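Local structure of tryptophan synthase alpha chain (Chlamydia trachomatis, 6V82) at residues 164-176 against 191-205. The protein probably carries out, as the alpha subunit of tryptophan synthase, the aldol cleavage of indoleglycerol phosphate to indole and glyceraldehyde 3-phosphate. Sequence-based numbering, arbitrary orientation.
Sequences IQEYARGFLYYIP and FRKVREHFDLPIVDR
Tyr174 against Phe191 and Arg205 over the Tyr173 ring mark where strands 172-175 and 202-205 pair in parallel, joined by the right-handed beta-alpha-beta crossover of a TIM barrel through helix 187-198. Four backbone hydrogen bonds zip the strands, from Leu172 N to Pro201 O (2.9 Å) at one end to Arg205 N on Tyr174 O at the other. On the helix-covered outer face of the barrel, Tyr174 has CG anti to its N (chi1 -169°), which carries the ring against the crossover helix. Phe191 and Val194 meet it from the same side: the Phe191 ring obliquely, planes at 56° and CE2 3.5 Å from Tyr174 CD1, and Val194 CG2 at Tyr174 CE2. Leu172, on the same face, pushes CD1 onto the middle of the Phe198 ring in a CH-pi contact, 3.5 Å from the centroid. Tyr173 turns to the barrel interior, its ring sandwiched between Phe171 CE1 and Arg205. There Arg205 makes a cation-pi contact, and its bend at chi2 (64°) lays CD over the ring as well. Glu44, a predicted proton acceptor, forms a salt bridge with Arg205 NH1 and a hydrogen bond with Tyr173 OH, so the pair probably helps position this carboxylate. Arg205 NH1 lies over one ring face, offset toward the rim, 3.2 Å from Tyr173 CZ.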
ATOM      1  N   ILE A 164     -31.816  10.775  40.195  1.00 72.10           N
ATOM      2  CA  ILE A 164     -32.190   9.363  40.233  1.00 61.40           C
ATOM      3  C   ILE A 164     -33.343   9.153  41.201  1.00 64.42           C
ATOM      4  O   ILE A 164     -34.299   8.431  40.901  1.00 67.26           O
ATOM      5  CB  ILE A 164     -30.983   8.477  40.590  1.00 54.91           C
ATOM      6  CG1 ILE A 164     -29.902   8.604  39.523  1.00 56.33           C
ATOM      7  CG2 ILE A 164     -31.412   7.025  40.693  1.00 48.06           C
ATOM      8  CD1 ILE A 164     -28.814   7.560  39.624  1.00 55.39           C
ATOM      9  N   GLN A 165     -33.283   9.797  42.370  1.00 67.07           N
ATOM     10  CA  GLN A 165     -34.387   9.727  43.323  1.00 65.47           C
ATOM     11  C   GLN A 165     -35.658  10.351  42.763  1.00 71.36           C
ATOM     12  O   GLN A 165     -36.767   9.917  43.100  1.00 72.83           O
ATOM     13  CB  GLN A 165     -33.986  10.418  44.623  1.00 64.48           C
ATOM     14  CG  GLN A 165     -35.011  10.351  45.717  1.00 65.22           C
ATOM     15  CD  GLN A 165     -34.467  10.906  47.001  1.00 77.57           C
ATOM     16  OE1 GLN A 165     -33.256  11.085  47.147  1.00 82.19           O
ATOM     17  NE2 GLN A 165     -35.352  11.193  47.945  1.00 85.30           N
ATOM     18  N   GLU A 166     -35.517  11.366  41.909  1.00 75.62           N
ATOM     19  CA  GLU A 166     -36.672  11.992  41.276  1.00 76.03           C
ATOM     20  C   GLU A 166     -37.510  10.972  40.509  1.00 64.80           C
ATOM     21  O   GLU A 166     -38.730  10.893  40.691  1.00 64.96           O
ATOM     22  CB  GLU A 166     -36.201  13.109  40.347  1.00 84.23           C
ATOM     23  CG  GLU A 166     -37.311  13.845  39.626  1.00 90.88           C
ATOM     24  CD  GLU A 166     -37.727  15.113  40.342  1.00 99.40           C
ATOM     25  OE1 GLU A 166     -37.735  15.121  41.596  1.00100.33           O
ATOM     26  OE2 GLU A 166     -38.032  16.105  39.644  1.00103.76           O
ATOM     27  N   TYR A 167     -36.868  10.168  39.658  1.00 56.15           N
ATOM     28  CA  TYR A 167     -37.589   9.307  38.729  1.00 48.82           C
ATOM     29  C   TYR A 167     -37.711   7.851  39.173  1.00 49.82           C
ATOM     30  O   TYR A 167     -38.557   7.130  38.631  1.00 55.45           O
ATOM     31  CB  TYR A 167     -36.922   9.356  37.349  1.00 45.82           C
ATOM     32  CG  TYR A 167     -36.988  10.727  36.712  1.00 48.54           C
ATOM     33  CD1 TYR A 167     -38.212  11.284  36.358  1.00 49.68           C
ATOM     34  CD2 TYR A 167     -35.834  11.468  36.470  1.00 45.09           C
ATOM     35  CE1 TYR A 167     -38.289  12.535  35.780  1.00 53.49           C
ATOM     36  CE2 TYR A 167     -35.901  12.728  35.890  1.00 50.61           C
ATOM     37  CZ  TYR A 167     -37.133  13.253  35.548  1.00 55.42           C
ATOM     38  OH  TYR A 167     -37.227  14.492  34.966  1.00 58.76           O
ATOM     39  N   ALA A 168     -36.914   7.397  40.135  1.00 45.30           N
ATOM     40  CA  ALA A 168     -36.941   5.988  40.509  1.00 42.05           C
ATOM     41  C   ALA A 168     -38.248   5.628  41.203  1.00 43.59           C
ATOM     42  O   ALA A 168     -38.735   6.361  42.065  1.00 47.58           O
ATOM     43  CB  ALA A 168     -35.761   5.649  41.418  1.00 39.16           C
ATOM     44  N   ARG A 169     -38.818   4.493  40.806  1.00 42.51           N
ATOM     45  CA  ARG A 169     -40.000   3.920  41.438  1.00 42.72           C
ATOM     46  C   ARG A 169     -39.832   2.409  41.493  1.00 41.50           C
ATOM     47  O   ARG A 169     -39.031   1.827  40.758  1.00 42.45           O
ATOM     48  CB  ARG A 169     -41.302   4.254  40.680  1.00 39.00           C
ATOM     49  CG  ARG A 169     -41.591   5.733  40.461  1.00 39.39           C
ATOM     50  CD  ARG A 169     -41.940   6.434  41.760  1.00 42.06           C
ATOM     51  NE  ARG A 169     -42.449   7.775  41.511  1.00 47.69           N
ATOM     52  CZ  ARG A 169     -41.693   8.868  41.476  1.00 51.86           C
ATOM     53  NH1 ARG A 169     -40.383   8.780  41.680  1.00 48.03           N
ATOM     54  NH2 ARG A 169     -42.252  10.050  41.234  1.00 57.76           N
ATOM     55  N   GLY A 170     -40.610   1.770  42.359  1.00 41.98           N
ATOM     56  CA  GLY A 170     -40.566   0.324  42.469  1.00 41.53           C
ATOM     57  C   GLY A 170     -39.377  -0.215  43.247  1.00 40.06           C
ATOM     58  O   GLY A 170     -39.505  -0.561  44.427  1.00 34.33           O
ATOM     59  N   PHE A 171     -38.223  -0.317  42.584  1.00 37.49           N
ATOM     60  CA  PHE A 171     -36.985  -0.727  43.232  1.00 34.90           C
ATOM     61  C   PHE A 171     -35.830  -0.225  42.380  1.00 34.19           C
ATOM     62  O   PHE A 171     -36.010   0.156  41.220  1.00 31.58           O
ATOM     63  CB  PHE A 171     -36.911  -2.243  43.415  1.00 33.83           C
ATOM     64  CG  PHE A 171     -36.779  -2.996  42.123  1.00 35.70           C
ATOM     65  CD1 PHE A 171     -35.541  -3.434  41.684  1.00 34.33           C
ATOM     66  CD2 PHE A 171     -37.894  -3.251  41.336  1.00 37.53           C
ATOM     67  CE1 PHE A 171     -35.412  -4.123  40.486  1.00 34.29           C
ATOM     68  CE2 PHE A 171     -37.773  -3.939  40.136  1.00 37.86           C
ATOM     69  CZ  PHE A 171     -36.526  -4.376  39.713  1.00 35.68           C
ATOM     70  N   LEU A 172     -34.642  -0.225  42.976  1.00 34.96           N
ATOM     71  CA  LEU A 172     -33.416   0.213  42.322  1.00 35.87           C
ATOM     72  C   LEU A 172     -32.486  -0.969  42.137  1.00 43.55           C
ATOM     73  O   LEU A 172     -32.265  -1.748  43.071  1.00 53.16           O
ATOM     74  CB  LEU A 172     -32.696   1.282  43.135  1.00 38.88           C
ATOM     75  CG  LEU A 172     -33.086   2.718  42.843  1.00 49.58           C
ATOM     76  CD1 LEU A 172     -32.415   3.617  43.864  1.00 55.40           C
ATOM     77  CD2 LEU A 172     -32.668   3.091  41.434  1.00 44.17           C
ATOM     78  N   TYR A 173     -31.941  -1.098  40.939  1.00 36.61           N
ATOM     79  CA  TYR A 173     -30.835  -2.006  40.733  1.00 36.54           C
ATOM     80  C   TYR A 173     -29.542  -1.348  41.191  1.00 45.41           C
ATOM     81  O   TYR A 173     -29.343  -0.141  41.034  1.00 45.14           O
ATOM     82  CB  TYR A 173     -30.722  -2.394  39.270  1.00 35.05           C
ATOM     83  CG  TYR A 173     -31.649  -3.488  38.822  1.00 35.54           C
ATOM     84  CD1 TYR A 173     -31.631  -4.728  39.434  1.00 40.28           C
ATOM     85  CD2 TYR A 173     -32.502  -3.298  37.742  1.00 35.40           C
ATOM     86  CE1 TYR A 173     -32.458  -5.741  39.006  1.00 40.85           C
ATOM     87  CE2 TYR A 173     -33.327  -4.304  37.301  1.00 36.93           C
ATOM     88  CZ  TYR A 173     -33.302  -5.526  37.939  1.00 41.37           C
ATOM     89  OH  TYR A 173     -34.129  -6.539  37.511  1.00 43.36           O
ATOM     90  N   TYR A 174     -28.658  -2.163  41.754  1.00 46.27           N
ATOM     91  CA  TYR A 174     -27.380  -1.709  42.276  1.00 46.63           C
ATOM     92  C   TYR A 174     -26.279  -2.575  41.688  1.00 49.21           C
ATOM     93  O   TYR A 174     -26.390  -3.804  41.696  1.00 49.37           O
ATOM     94  CB  TYR A 174     -27.370  -1.782  43.802  1.00 48.09           C
ATOM     95  CG  TYR A 174     -26.197  -1.091  44.411  1.00 59.52           C
ATOM     96  CD1 TYR A 174     -25.018  -1.781  44.649  1.00 65.03           C
ATOM     97  CD2 TYR A 174     -26.253   0.257  44.736  1.00 64.62           C
ATOM     98  CE1 TYR A 174     -23.927  -1.158  45.200  1.00 72.32           C
ATOM     99  CE2 TYR A 174     -25.161   0.899  45.293  1.00 71.69           C
ATOM    100  CZ  TYR A 174     -23.995   0.180  45.524  1.00 76.43           C
ATOM    101  OH  TYR A 174     -22.886   0.788  46.075  1.00 78.83           O
ATOM    102  N   ILE A 175     -25.234  -1.940  41.162  1.00 59.87           N
ATOM    103  CA  ILE A 175     -24.087  -2.658  40.602  1.00 70.76           C
ATOM    104  C   ILE A 175     -22.871  -2.404  41.481  1.00 83.95           C
ATOM    105  O   ILE A 175     -22.160  -1.414  41.267  1.00 85.05           O
ATOM    106  CB  ILE A 175     -23.780  -2.225  39.161  1.00 66.05           C
ATOM    107  CG1 ILE A 175     -25.058  -1.890  38.402  1.00 65.17           C
ATOM    108  CG2 ILE A 175     -23.009  -3.316  38.448  1.00 65.49           C
ATOM    109  CD1 ILE A 175     -24.794  -1.273  37.054  1.00 65.98           C
ATOM    110  N   PRO A 176     -22.588  -3.250  42.462  1.00 99.39           N
ATOM    111  CA  PRO A 176     -21.491  -2.970  43.395  1.00108.76           C
ATOM    112  C   PRO A 176     -20.126  -3.312  42.803  1.00106.69           C
ATOM    113  O   PRO A 176     -20.011  -3.871  41.711  1.00108.60           O
ATOM    114  CB  PRO A 176     -21.816  -3.859  44.599  1.00113.82           C
ATOM    115  CG  PRO A 176     -22.606  -4.986  44.023  1.00109.74           C
ATOM    116  CD  PRO A 176     -23.369  -4.438  42.849  1.00102.01           C
ATOM    117  N   PHE A 191     -25.261  -1.455  51.122  1.00 80.36           N
ATOM    118  CA  PHE A 191     -26.630  -1.456  50.611  1.00 71.54           C
ATOM    119  C   PHE A 191     -27.581  -0.695  51.526  1.00 77.44           C
ATOM    120  O   PHE A 191     -28.554  -0.098  51.047  1.00 72.40           O
ATOM    121  CB  PHE A 191     -27.127  -2.892  50.429  1.00 63.84           C
ATOM    122  CG  PHE A 191     -26.874  -3.458  49.062  1.00 59.39           C
ATOM    123  CD1 PHE A 191     -27.931  -3.868  48.262  1.00 55.26           C
ATOM    124  CD2 PHE A 191     -25.587  -3.577  48.573  1.00 56.97           C
ATOM    125  CE1 PHE A 191     -27.703  -4.390  46.997  1.00 50.40           C
ATOM    126  CE2 PHE A 191     -25.352  -4.100  47.309  1.00 56.01           C
ATOM    127  CZ  PHE A 191     -26.410  -4.503  46.521  1.00 50.67           C
ATOM    128  N   ARG A 192     -27.332  -0.717  52.840  1.00 85.85           N
ATOM    129  CA  ARG A 192     -28.247  -0.069  53.775  1.00 87.56           C
ATOM    130  C   ARG A 192     -28.257   1.441  53.587  1.00 82.42           C
ATOM    131  O   ARG A 192     -29.324   2.066  53.611  1.00 79.31           O
ATOM    132  CB  ARG A 192     -27.873  -0.422  55.215  1.00 95.95           C
ATOM    133  CG  ARG A 192     -28.610   0.400  56.274  1.00100.78           C
ATOM    134  CD  ARG A 192     -27.949   0.256  57.637  1.00109.02           C
ATOM    135  NE  ARG A 192     -27.675   1.552  58.258  1.00115.51           N
ATOM    136  CZ  ARG A 192     -26.600   2.299  58.004  1.00118.64           C
ATOM    137  NH1 ARG A 192     -25.687   1.891  57.132  1.00118.06           N
ATOM    138  NH2 ARG A 192     -26.439   3.462  58.623  1.00121.84           N
ATOM    139  N   LYS A 193     -27.080   2.046  53.406  1.00 81.98           N
ATOM    140  CA  LYS A 193     -27.034   3.485  53.178  1.00 82.01           C
ATOM    141  C   LYS A 193     -27.790   3.858  51.908  1.00 81.17           C
ATOM    142  O   LYS A 193     -28.547   4.837  51.893  1.00 81.60           O
ATOM    143  CB  LYS A 193     -25.583   3.969  53.124  1.00 80.32           C
ATOM    144  CG  LYS A 193     -24.862   3.884  54.473  1.00 85.62           C
ATOM    145  CD  LYS A 193     -23.735   4.906  54.589  1.00 89.57           C
ATOM    146  CE  LYS A 193     -23.155   4.921  55.991  1.00 95.81           C
ATOM    147  NZ  LYS A 193     -22.229   6.068  56.189  1.00100.77           N
ATOM    148  N   VAL A 194     -27.624   3.066  50.843  1.00 75.69           N
ATOM    149  CA  VAL A 194     -28.389   3.288  49.616  1.00 67.10           C
ATOM    150  C   VAL A 194     -29.877   3.109  49.881  1.00 69.30           C
ATOM    151  O   VAL A 194     -30.694   3.969  49.530  1.00 66.74           O
ATOM    152  CB  VAL A 194     -27.902   2.346  48.504  1.00 61.47           C
ATOM    153  CG1 VAL A 194     -28.767   2.485  47.273  1.00 53.79           C
ATOM    154  CG2 VAL A 194     -26.451   2.637  48.175  1.00 64.84           C
ATOM    155  N   ARG A 195     -30.245   1.991  50.517  1.00 73.91           N
ATOM    156  CA  ARG A 195     -31.655   1.698  50.774  1.00 69.66           C
ATOM    157  C   ARG A 195     -32.308   2.794  51.607  1.00 74.25           C
ATOM    158  O   ARG A 195     -33.431   3.216  51.312  1.00 72.05           O
ATOM    159  CB  ARG A 195     -31.788   0.340  51.467  1.00 66.22           C
ATOM    160  CG  ARG A 195     -33.226  -0.088  51.757  1.00 60.84           C
ATOM    161  CD  ARG A 195     -33.295  -1.479  52.402  1.00 59.43           C
ATOM    162  NE  ARG A 195     -32.747  -2.517  51.530  1.00 59.55           N
ATOM    163  CZ  ARG A 195     -31.549  -3.079  51.682  1.00 60.34           C
ATOM    164  NH1 ARG A 195     -30.757  -2.718  52.689  1.00 61.48           N
ATOM    165  NH2 ARG A 195     -31.143  -4.009  50.821  1.00 56.26           N
ATOM    166  N   GLU A 196     -31.616   3.278  52.642  1.00 83.36           N
ATOM    167  CA  GLU A 196     -32.191   4.329  53.475  1.00 91.03           C
ATOM    168  C   GLU A 196     -32.236   5.671  52.749  1.00 88.68           C
ATOM    169  O   GLU A 196     -33.150   6.468  52.992  1.00 88.26           O
ATOM    170  CB  GLU A 196     -31.419   4.447  54.795  1.00102.90           C
ATOM    171  CG  GLU A 196     -31.885   3.456  55.873  1.00109.85           C
ATOM    172  CD  GLU A 196     -31.382   3.793  57.277  1.00120.10           C
ATOM    173  OE1 GLU A 196     -30.710   2.936  57.893  1.00122.74           O
ATOM    174  OE2 GLU A 196     -31.664   4.909  57.769  1.00123.91           O
ATOM    175  N   HIS A 197     -31.278   5.938  51.855  1.00 84.82           N
ATOM    176  CA  HIS A 197     -31.310   7.181  51.084  1.00 80.83           C
ATOM    177  C   HIS A 197     -32.541   7.243  50.178  1.00 74.11           C
ATOM    178  O   HIS A 197     -33.202   8.285  50.093  1.00 74.91           O
ATOM    179  CB  HIS A 197     -30.018   7.316  50.270  1.00 82.70           C
ATOM    180  CG  HIS A 197     -29.858   8.633  49.562  1.00 87.89           C
ATOM    181  ND1 HIS A 197     -30.923   9.386  49.114  1.00 88.13           N
ATOM    182  CD2 HIS A 197     -28.744   9.318  49.210  1.00 90.97           C
ATOM    183  CE1 HIS A 197     -30.473  10.478  48.521  1.00 88.28           C
ATOM    184  NE2 HIS A 197     -29.155  10.461  48.567  1.00 91.07           N
ATOM    185  N   PHE A 198     -32.870   6.139  49.502  1.00 66.03           N
ATOM    186  CA  PHE A 198     -33.956   6.146  48.530  1.00 63.00           C
ATOM    187  C   PHE A 198     -35.284   5.643  49.073  1.00 66.96           C
ATOM    188  O   PHE A 198     -36.321   5.923  48.460  1.00 69.08           O
ATOM    189  CB  PHE A 198     -33.585   5.305  47.305  1.00 57.58           C
ATOM    190  CG  PHE A 198     -32.543   5.937  46.449  1.00 62.65           C
ATOM    191  CD1 PHE A 198     -32.892   6.892  45.511  1.00 65.58           C
ATOM    192  CD2 PHE A 198     -31.210   5.591  46.589  1.00 64.73           C
ATOM    193  CE1 PHE A 198     -31.929   7.493  44.720  1.00 69.79           C
ATOM    194  CE2 PHE A 198     -30.242   6.186  45.805  1.00 70.59           C
ATOM    195  CZ  PHE A 198     -30.600   7.142  44.869  1.00 72.72           C
ATOM    196  N   ASP A 199     -35.284   4.921  50.195  1.00 62.39           N
ATOM    197  CA  ASP A 199     -36.481   4.244  50.705  1.00 64.72           C
ATOM    198  C   ASP A 199     -37.206   3.496  49.581  1.00 62.52           C
ATOM    199  O   ASP A 199     -38.389   3.713  49.296  1.00 61.51           O
ATOM    200  CB  ASP A 199     -37.412   5.226  51.417  1.00 67.93           C
ATOM    201  CG  ASP A 199     -38.422   4.524  52.308  1.00 73.63           C
ATOM    202  OD1 ASP A 199     -38.004   3.801  53.241  1.00 75.70           O
ATOM    203  OD2 ASP A 199     -39.636   4.695  52.074  1.00 76.07           O
ATOM    204  N   LEU A 200     -36.453   2.636  48.910  1.00 57.74           N
ATOM    205  CA  LEU A 200     -36.911   1.700  47.898  1.00 50.18           C
ATOM    206  C   LEU A 200     -36.091   0.434  48.087  1.00 51.19           C
ATOM    207  O   LEU A 200     -34.971   0.499  48.609  1.00 54.56           O
ATOM    208  CB  LEU A 200     -36.710   2.238  46.468  1.00 48.42           C
ATOM    209  CG  LEU A 200     -37.555   3.389  45.908  1.00 50.77           C
ATOM    210  CD1 LEU A 200     -37.039   3.803  44.529  1.00 52.32           C
ATOM    211  CD2 LEU A 200     -39.037   3.014  45.830  1.00 43.39           C
ATOM    212  N   PRO A 201     -36.616  -0.726  47.693  1.00 48.09           N
ATOM    213  CA  PRO A 201     -35.784  -1.936  47.723  1.00 47.35           C
ATOM    214  C   PRO A 201     -34.607  -1.795  46.765  1.00 47.31           C
ATOM    215  O   PRO A 201     -34.730  -1.223  45.678  1.00 39.60           O
ATOM    216  CB  PRO A 201     -36.745  -3.049  47.286  1.00 42.99           C
ATOM    217  CG  PRO A 201     -38.120  -2.458  47.400  1.00 42.80           C
ATOM    218  CD  PRO A 201     -37.963  -0.995  47.174  1.00 45.78           C
ATOM    219  N   ILE A 202     -33.449  -2.298  47.192  1.00 38.21           N
ATOM    220  CA  ILE A 202     -32.224  -2.247  46.403  1.00 37.99           C
ATOM    221  C   ILE A 202     -31.858  -3.676  46.041  1.00 45.47           C
ATOM    222  O   ILE A 202     -31.680  -4.521  46.929  1.00 46.03           O
ATOM    223  CB  ILE A 202     -31.081  -1.565  47.165  1.00 40.89           C
ATOM    224  CG1 ILE A 202     -31.562  -0.260  47.789  1.00 44.00           C
ATOM    225  CG2 ILE A 202     -29.931  -1.284  46.234  1.00 42.20           C
ATOM    226  CD1 ILE A 202     -32.085   0.725  46.792  1.00 46.17           C
ATOM    227  N   VAL A 203     -31.752  -3.953  44.745  1.00 38.85           N
ATOM    228  CA  VAL A 203     -31.488  -5.299  44.254  1.00 37.84           C
ATOM    229  C   VAL A 203     -30.113  -5.330  43.604  1.00 44.81           C
ATOM    230  O   VAL A 203     -29.827  -4.530  42.703  1.00 43.61           O
ATOM    231  CB  VAL A 203     -32.573  -5.764  43.268  1.00 37.96           C
ATOM    232  CG1 VAL A 203     -32.215  -7.131  42.686  1.00 31.21           C
ATOM    233  CG2 VAL A 203     -33.917  -5.804  43.966  1.00 31.59           C
ATOM    234  N   ASP A 204     -29.268  -6.255  44.067  1.00 46.61           N
ATOM    235  CA  ASP A 204     -27.987  -6.532  43.429  1.00 45.31           C
ATOM    236  C   ASP A 204     -28.206  -7.028  42.001  1.00 47.59           C
ATOM    237  O   ASP A 204     -28.847  -8.064  41.775  1.00 45.87           O
ATOM    238  CB  ASP A 204     -27.221  -7.572  44.248  1.00 46.08           C
ATOM    239  CG  ASP A 204     -25.732  -7.632  43.906  1.00 49.77           C
ATOM    240  OD1 ASP A 204     -25.370  -7.471  42.718  1.00 43.98           O
ATOM    241  OD2 ASP A 204     -24.922  -7.850  44.841  1.00 53.37           O
ATOM    242  N   ARG A 205     -27.652  -6.289  41.042  1.00 45.65           N
ATOM    243  CA  ARG A 205     -27.827  -6.534  39.616  1.00 45.94           C
ATOM    244  C   ARG A 205     -26.972  -7.687  39.091  1.00 50.31           C
ATOM    245  O   ARG A 205     -27.106  -8.057  37.920  1.00 45.75           O
ATOM    246  CB  ARG A 205     -27.514  -5.231  38.863  1.00 46.35           C
ATOM    247  CG  ARG A 205     -27.691  -5.220  37.339  1.00 46.45           C
ATOM    248  CD  ARG A 205     -29.123  -5.427  36.890  1.00 40.20           C
ATOM    249  NE  ARG A 205     -29.234  -5.344  35.433  1.00 39.02           N
ATOM    250  CZ  ARG A 205     -30.325  -5.669  34.734  1.00 40.53           C
ATOM    251  NH1 ARG A 205     -31.429  -6.101  35.354  1.00 37.34           N
ATOM    252  NH2 ARG A 205     -30.312  -5.566  33.405  1.00 38.23           N
TER